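Local structure of hypothetical protein TM0486 (Thermotoga maritima, 1VK8) at the interface of chains A and B. The protein binds thiamin and takes part in the response of the cell to oxidative conditions. Coordinates in Å, arbitrary orientation; residue numbers count along the deposited sequence, not the author numbering. Chains: chain A/B, hypothetical protein TM0486.

B:Tyr105 with A:Asp36 and A:Ile39 in contact 1 recurs as A:Tyr105 with B:Asp36 and B:Ile39 in contact 2, a worked example of two-fold symmetry building an interface twice. The C-alpha centres lie about 21 Å apart, on opposite sides of the pairing of chains A and B. In each, helix 31-43 of one chain receives the tyrosine of the other's 3-10 helix 103-105. Helix 98-102 meets the loop after strand 49-51 in contact 1 and B:His32 in contact 2, which adds the A:Lys104 ammonium, held by B:Asp36 and B:His32. The reciprocal exchange suggests a genuine dimer within the four-chain assembly.

Contact 1: the interface of chains A and B. Residues chain A 36, 39, 51-53; chain B 102, 105-106.
The ring of B:Tyr105 turns one face to chain A, and methyls of A:Ile39 and A:Val51 meet it there. Both branches of the isoleucine stand on this side of the ring plane, beyond its rim. CD1 of A:Ile39 is near the hydroxyl end, 3.5 Å from B:Tyr105 CZ, and A:Ile39 CG2 is 3.7 Å from B:Tyr105 CE1. Further back, A:Val51 CG1 approaches B:Tyr105 CD2 to 3.9 Å; its position anti to the backbone N (chi1 -178°) directs this methyl at the ring. The other flat group is the guanidinium of B:Arg106, which is poorly ordered. B:Val102 CG2 of its own chain sits on one face, toward the rim, while the carbonyl oxygen of A:Val51 is level with the guanidinium at its border. The resulting bond from B:Arg106 NH1 to A:Val51 O, 3.0 Å long, is weak, bent to 132° at the hydrogen.

At the far end of the tyrosine, the hydroxyl points to OD1 of A:Asp36, with carboxylate and ring planes 69° apart. The modelled separation is too short to be real, and its detail is doubtful. B:Val102 uses its other methyl, CG1, against the backbone of the loop after strand 49-51, 3.5 Å from A:Pro53 CA. By setting the penultimate tyrosine against helix and strand together, the site probably helps to hold the two chains as a dimer.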
ATOM      1  N   ASP A  36      -7.700 -14.131  10.263  1.00  7.51           N
ATOM      2  CA  ASP A  36      -7.182 -15.317  10.960  1.00  9.58           C
ATOM      3  C   ASP A  36      -7.007 -16.526  10.040  1.00 11.86           C
ATOM      4  O   ASP A  36      -6.032 -17.266  10.186  1.00  9.26           O
ATOM      5  CB  ASP A  36      -8.095 -15.716  12.125  1.00 11.26           C
ATOM      6  CG  ASP A  36      -8.068 -14.704  13.280  1.00 19.49           C
ATOM      7  OD1 ASP A  36      -7.130 -13.851  13.378  1.00 28.71           O
ATOM      8  OD2 ASP A  36      -8.972 -14.685  14.130  1.00 22.72           O
ATOM      9  N   ILE A  39      -3.885 -15.803   7.981  1.00  7.93           N
ATOM     10  CA  ILE A  39      -2.693 -16.000   8.786  1.00  8.73           C
ATOM     11  C   ILE A  39      -2.419 -17.494   9.007  1.00  7.98           C
ATOM     12  O   ILE A  39      -1.296 -17.938   8.781  1.00  9.16           O
ATOM     13  CB  ILE A  39      -2.769 -15.240  10.116  1.00  9.30           C
ATOM     14  CG1 ILE A  39      -2.709 -13.743   9.862  1.00  9.77           C
ATOM     15  CG2 ILE A  39      -1.598 -15.625  11.033  1.00 11.76           C
ATOM     16  CD1 ILE A  39      -3.221 -12.966  11.013  1.00 11.87           C
ATOM     17  N   VAL A  51       3.568 -11.889  12.156  1.00  6.97           N
ATOM     18  CA  VAL A  51       2.297 -11.196  12.097  1.00  6.90           C
ATOM     19  C   VAL A  51       2.450  -9.799  12.739  1.00  8.68           C
ATOM     20  O   VAL A  51       2.906  -9.662  13.860  1.00  8.73           O
ATOM     21  CB  VAL A  51       1.158 -11.941  12.825  1.00 10.46           C
ATOM     22  CG1 VAL A  51      -0.135 -11.177  12.667  1.00  9.45           C
ATOM     23  CG2 VAL A  51       0.973 -13.371  12.316  1.00 11.11           C
ATOM     24  N   GLY A  52       2.073  -8.767  12.011  1.00  9.17           N
ATOM     25  CA  GLY A  52       2.042  -7.414  12.562  1.00  9.12           C
ATOM     26  C   GLY A  52       0.628  -6.878  12.639  1.00  8.27           C
ATOM     27  O   GLY A  52      -0.322  -7.579  12.248  1.00  8.62           O
ATOM     28  N   PRO A  53       0.456  -5.663  13.171  1.00 10.55           N
ATOM     29  CA  PRO A  53      -0.872  -5.045  13.259  1.00  9.53           C
ATOM     30  C   PRO A  53      -1.547  -4.817  11.929  1.00  9.93           C
ATOM     31  O   PRO A  53      -2.773  -4.781  11.926  1.00 11.84           O
ATOM     32  CB  PRO A  53      -0.602  -3.675  13.919  1.00 10.94           C
ATOM     33  CG  PRO A  53       0.793  -3.716  14.421  1.00 10.85           C
ATOM     34  CD  PRO A  53       1.510  -4.802  13.750  1.00  9.77           C
TER
ATOM     35  N   VAL B 102      -3.373  -7.968  17.133  1.00 20.52           N
ATOM     36  CA  VAL B 102      -2.246  -8.924  17.165  1.00 22.17           C
ATOM     37  C   VAL B 102      -2.143  -9.831  18.374  1.00 21.80           C
ATOM     38  O   VAL B 102      -1.385 -10.786  18.335  1.00 20.86           O
ATOM     39  CB  VAL B 102      -0.861  -8.215  17.122  1.00 23.32           C
ATOM     40  CG1 VAL B 102      -0.773  -7.289  15.953  1.00 23.85           C
ATOM     41  CG2 VAL B 102      -0.573  -7.490  18.441  1.00 24.05           C
ATOM     42  N   TYR B 105      -1.844 -13.581  18.379  1.00 31.63           N
ATOM     43  CA  TYR B 105      -0.661 -14.206  17.793  1.00 33.19           C
ATOM     44  C   TYR B 105       0.598 -14.035  18.626  1.00 37.93           C
ATOM     45  O   TYR B 105       1.680 -14.390  18.175  1.00 39.64           O
ATOM     46  CB  TYR B 105      -0.444 -13.640  16.384  1.00 32.34           C
ATOM     47  CG  TYR B 105      -1.660 -13.875  15.566  1.00 22.57           C
ATOM     48  CD1 TYR B 105      -1.958 -15.147  15.143  1.00 25.75           C
ATOM     49  CD2 TYR B 105      -2.563 -12.846  15.288  1.00 17.14           C
ATOM     50  CE1 TYR B 105      -3.099 -15.406  14.439  1.00 25.45           C
ATOM     51  CE2 TYR B 105      -3.730 -13.103  14.595  1.00 17.41           C
ATOM     52  CZ  TYR B 105      -3.983 -14.385  14.174  1.00 16.24           C
ATOM     53  OH  TYR B 105      -5.108 -14.675  13.463  1.00 27.34           O
ATOM     54  N   ARG B 106       0.469 -13.511  19.838  1.00 42.79           N
ATOM     55  CA  ARG B 106       1.634 -13.108  20.617  1.00 47.94           C
ATOM     56  C   ARG B 106       1.355 -13.162  22.132  1.00 50.37           C
ATOM     57  O   ARG B 106       1.746 -14.093  22.839  1.00 49.64           O
ATOM     58  CB  ARG B 106       2.088 -11.702  20.175  1.00 49.34           C
ATOM     59  CG  ARG B 106       2.090 -11.500  18.636  1.00 50.96           C
ATOM     60  CD  ARG B 106       3.135 -10.555  18.086  1.00 50.19           C
ATOM     61  NE  ARG B 106       2.887  -9.209  18.560  1.00 47.66           N
ATOM     62  CZ  ARG B 106       2.838  -8.111  17.812  1.00 31.74           C
ATOM     63  NH1 ARG B 106       3.015  -8.137  16.494  1.00 21.80           N
ATOM     64  NH2 ARG B 106       2.591  -6.958  18.415  1.00 34.83           N
ATOM     65  OXT ARG B 106       0.722 -12.291  22.739  1.00 53.66           O
TER

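Contact 2: the interface of chains A and B. Residues chain A 100-101, 104-105; chain B 32, 35-36, 39.
The ammonium group of A:Lys104 is gripped from two sides by chain B. Its NZ donates hydrogen bonds to both carboxylate oxygens of B:Asp36, at 3.0 Å to OD1 and 2.9 Å to OD2, the second also being the closest charged pair of the salt bridge. Each oxygen offers its syn lone pair, the one facing its twin, and the nitrogen is thus held in a fork. The same NZ stands over the centre of one face of the B:His32 imidazole, 3.2 Å from the ring centroid, a cation-pi contact tempered by the poor order of that histidine. The ammonium and the nearby carboxylate would probably have opposing effects on protonation of the imidazole.

The lysine reaches this position with CG anti to the backbone N (chi1 156°) and a bend at chi3, which brings the last methylene over the same face of the imidazole: CE lies 3.4 Å from B:His32 CE1. The carbonyl oxygen of A:Glu100 meets that ring edge-on within its plane, near NE2. An alanine in place of A:Lys104 would probably leave the B:Asp36 carboxylate without its charged mate and the imidazole face without its cation.

Next to the lysine, A:Tyr105 crosses B:Asp36 at about a right angle, ring and carboxylate planes 82° apart. Its hydroxyl points at OD1, the oxygen already held by the lysine, but the modelled separation is too short and therefore doubtful. Firmer is the aliphatic contact on the ring: B:Ile39 CD1 makes a CH-pi contact from 3.5 Å off the centroid of A:Tyr105, displaced toward the hydroxyl end. On the opposite face, CG of A:Lys104 itself lies over the ring centre, 3.8 Å above the plane of A:Tyr105.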
ATOM      1  N   GLU A 100      17.544  -8.456   8.805  1.00 10.99           N
ATOM      2  CA  GLU A 100      18.326  -7.338   8.263  1.00 14.90           C
ATOM      3  C   GLU A 100      17.555  -6.022   8.347  1.00 17.31           C
ATOM      4  O   GLU A 100      18.143  -4.962   8.493  1.00 19.29           O
ATOM      5  CB  GLU A 100      18.700  -7.591   6.804  1.00 14.31           C
ATOM      6  CG  GLU A 100      19.954  -8.425   6.628  1.00 25.06           C
ATOM      7  CD  GLU A 100      20.123  -8.926   5.206  1.00 30.69           C
ATOM      8  OE1 GLU A 100      19.373  -9.846   4.829  1.00 15.71           O
ATOM      9  OE2 GLU A 100      20.991  -8.395   4.468  1.00 30.46           O
ATOM     10  N   LYS A 101      16.237  -6.121   8.265  1.00 17.28           N
ATOM     11  CA  LYS A 101      15.333  -4.970   8.244  1.00 18.61           C
ATOM     12  C   LYS A 101      14.909  -4.523   9.659  1.00 19.52           C
ATOM     13  O   LYS A 101      14.719  -3.335   9.874  1.00 23.70           O
ATOM     14  CB  LYS A 101      14.107  -5.304   7.372  1.00 18.38           C
ATOM     15  CG  LYS A 101      14.303  -5.049   5.843  1.00 21.63           C
ATOM     16  CD  LYS A 101      13.721  -6.103   4.949  1.00 17.65           C
ATOM     17  CE  LYS A 101      12.228  -5.997   4.776  1.00 12.13           C
ATOM     18  NZ  LYS A 101      11.832  -4.803   4.019  1.00 16.61           N
ATOM     19  N   LYS A 104      17.959  -4.249  14.136  1.00 21.40           N
ATOM     20  CA  LYS A 104      18.542  -2.991  14.617  1.00 26.13           C
ATOM     21  C   LYS A 104      17.578  -2.275  15.575  1.00 27.40           C
ATOM     22  O   LYS A 104      18.011  -1.640  16.525  1.00 27.79           O
ATOM     23  CB  LYS A 104      18.906  -2.099  13.412  1.00 25.31           C
ATOM     24  CG  LYS A 104      18.992  -0.619  13.680  1.00 38.45           C
ATOM     25  CD  LYS A 104      19.957   0.083  12.716  1.00 48.44           C
ATOM     26  CE  LYS A 104      19.612  -0.188  11.250  1.00 51.79           C
ATOM     27  NZ  LYS A 104      20.231   0.841  10.350  1.00 54.45           N
ATOM     28  N   TYR A 105      16.268  -2.393  15.332  1.00 27.45           N
ATOM     29  CA  TYR A 105      15.259  -1.739  16.177  1.00 28.18           C
ATOM     30  C   TYR A 105      14.608  -2.680  17.182  1.00 29.97           C
ATOM     31  O   TYR A 105      13.544  -2.387  17.685  1.00 33.26           O
ATOM     32  CB  TYR A 105      14.193  -1.059  15.309  1.00 25.08           C
ATOM     33  CG  TYR A 105      14.774  -0.287  14.153  1.00 20.70           C
ATOM     34  CD1 TYR A 105      15.316   0.997  14.323  1.00 16.10           C
ATOM     35  CD2 TYR A 105      14.796  -0.835  12.894  1.00 21.98           C
ATOM     36  CE1 TYR A 105      15.864   1.690  13.252  1.00  9.22           C
ATOM     37  CE2 TYR A 105      15.336  -0.148  11.814  1.00 23.31           C
ATOM     38  CZ  TYR A 105      15.869   1.099  11.988  1.00 23.73           C
ATOM     39  OH  TYR A 105      16.387   1.728  10.861  1.00 22.51           O
TER
ATOM     40  N   HIS B  32      19.131   3.024   4.678  1.00 33.21           N
ATOM     41  CA  HIS B  32      18.945   2.746   6.109  1.00 35.01           C
ATOM     42  C   HIS B  32      19.084   3.974   7.008  1.00 34.17           C
ATOM     43  O   HIS B  32      18.543   3.988   8.098  1.00 35.94           O
ATOM     44  CB  HIS B  32      19.914   1.636   6.589  1.00 38.31           C
ATOM     45  CG  HIS B  32      19.238   0.475   7.269  1.00 46.32           C
ATOM     46  ND1 HIS B  32      18.034   0.592   7.939  1.00 58.60           N
ATOM     47  CD2 HIS B  32      19.609  -0.824   7.390  1.00 53.70           C
ATOM     48  CE1 HIS B  32      17.692  -0.585   8.437  1.00 62.05           C
ATOM     49  NE2 HIS B  32      18.633  -1.462   8.120  1.00 58.71           N
ATOM     50  N   ILE B  35      15.649   5.766   6.873  1.00 15.34           N
ATOM     51  CA  ILE B  35      14.675   4.965   7.607  1.00 14.13           C
ATOM     52  C   ILE B  35      14.895   5.045   9.094  1.00 13.57           C
ATOM     53  O   ILE B  35      13.936   5.114   9.854  1.00 14.31           O
ATOM     54  CB  ILE B  35      14.688   3.501   7.126  1.00 17.86           C
ATOM     55  CG1 ILE B  35      14.339   3.411   5.637  1.00 20.52           C
ATOM     56  CG2 ILE B  35      13.693   2.662   7.939  1.00 18.28           C
ATOM     57  CD1 ILE B  35      13.089   4.077   5.274  1.00 30.22           C
ATOM     58  N   ASP B  36      16.158   5.049   9.507  1.00 15.07           N
ATOM     59  CA  ASP B  36      16.526   5.211  10.902  1.00 13.99           C
ATOM     60  C   ASP B  36      16.010   6.521  11.486  1.00 13.93           C
ATOM     61  O   ASP B  36      15.580   6.563  12.631  1.00 13.88           O
ATOM     62  CB  ASP B  36      18.066   5.212  11.065  1.00 18.83           C
ATOM     63  CG  ASP B  36      18.703   3.838  10.887  1.00 21.09           C
ATOM     64  OD1 ASP B  36      17.995   2.851  10.599  1.00 31.76           O
ATOM     65  OD2 ASP B  36      19.930   3.672  11.017  1.00 31.43           O
ATOM     66  N   ILE B  39      12.228   6.343  11.905  1.00 10.93           N
ATOM     67  CA  ILE B  39      11.869   5.561  13.102  1.00 11.59           C
ATOM     68  C   ILE B  39      12.165   6.328  14.377  1.00 11.83           C
ATOM     69  O   ILE B  39      11.320   6.393  15.255  1.00 12.94           O
ATOM     70  CB  ILE B  39      12.507   4.148  13.080  1.00 12.08           C
ATOM     71  CG1 ILE B  39      11.930   3.363  11.900  1.00 14.24           C
ATOM     72  CG2 ILE B  39      12.221   3.393  14.414  1.00 13.87           C
ATOM     73  CD1 ILE B  39      12.719   2.159  11.509  1.00 22.78           C
TER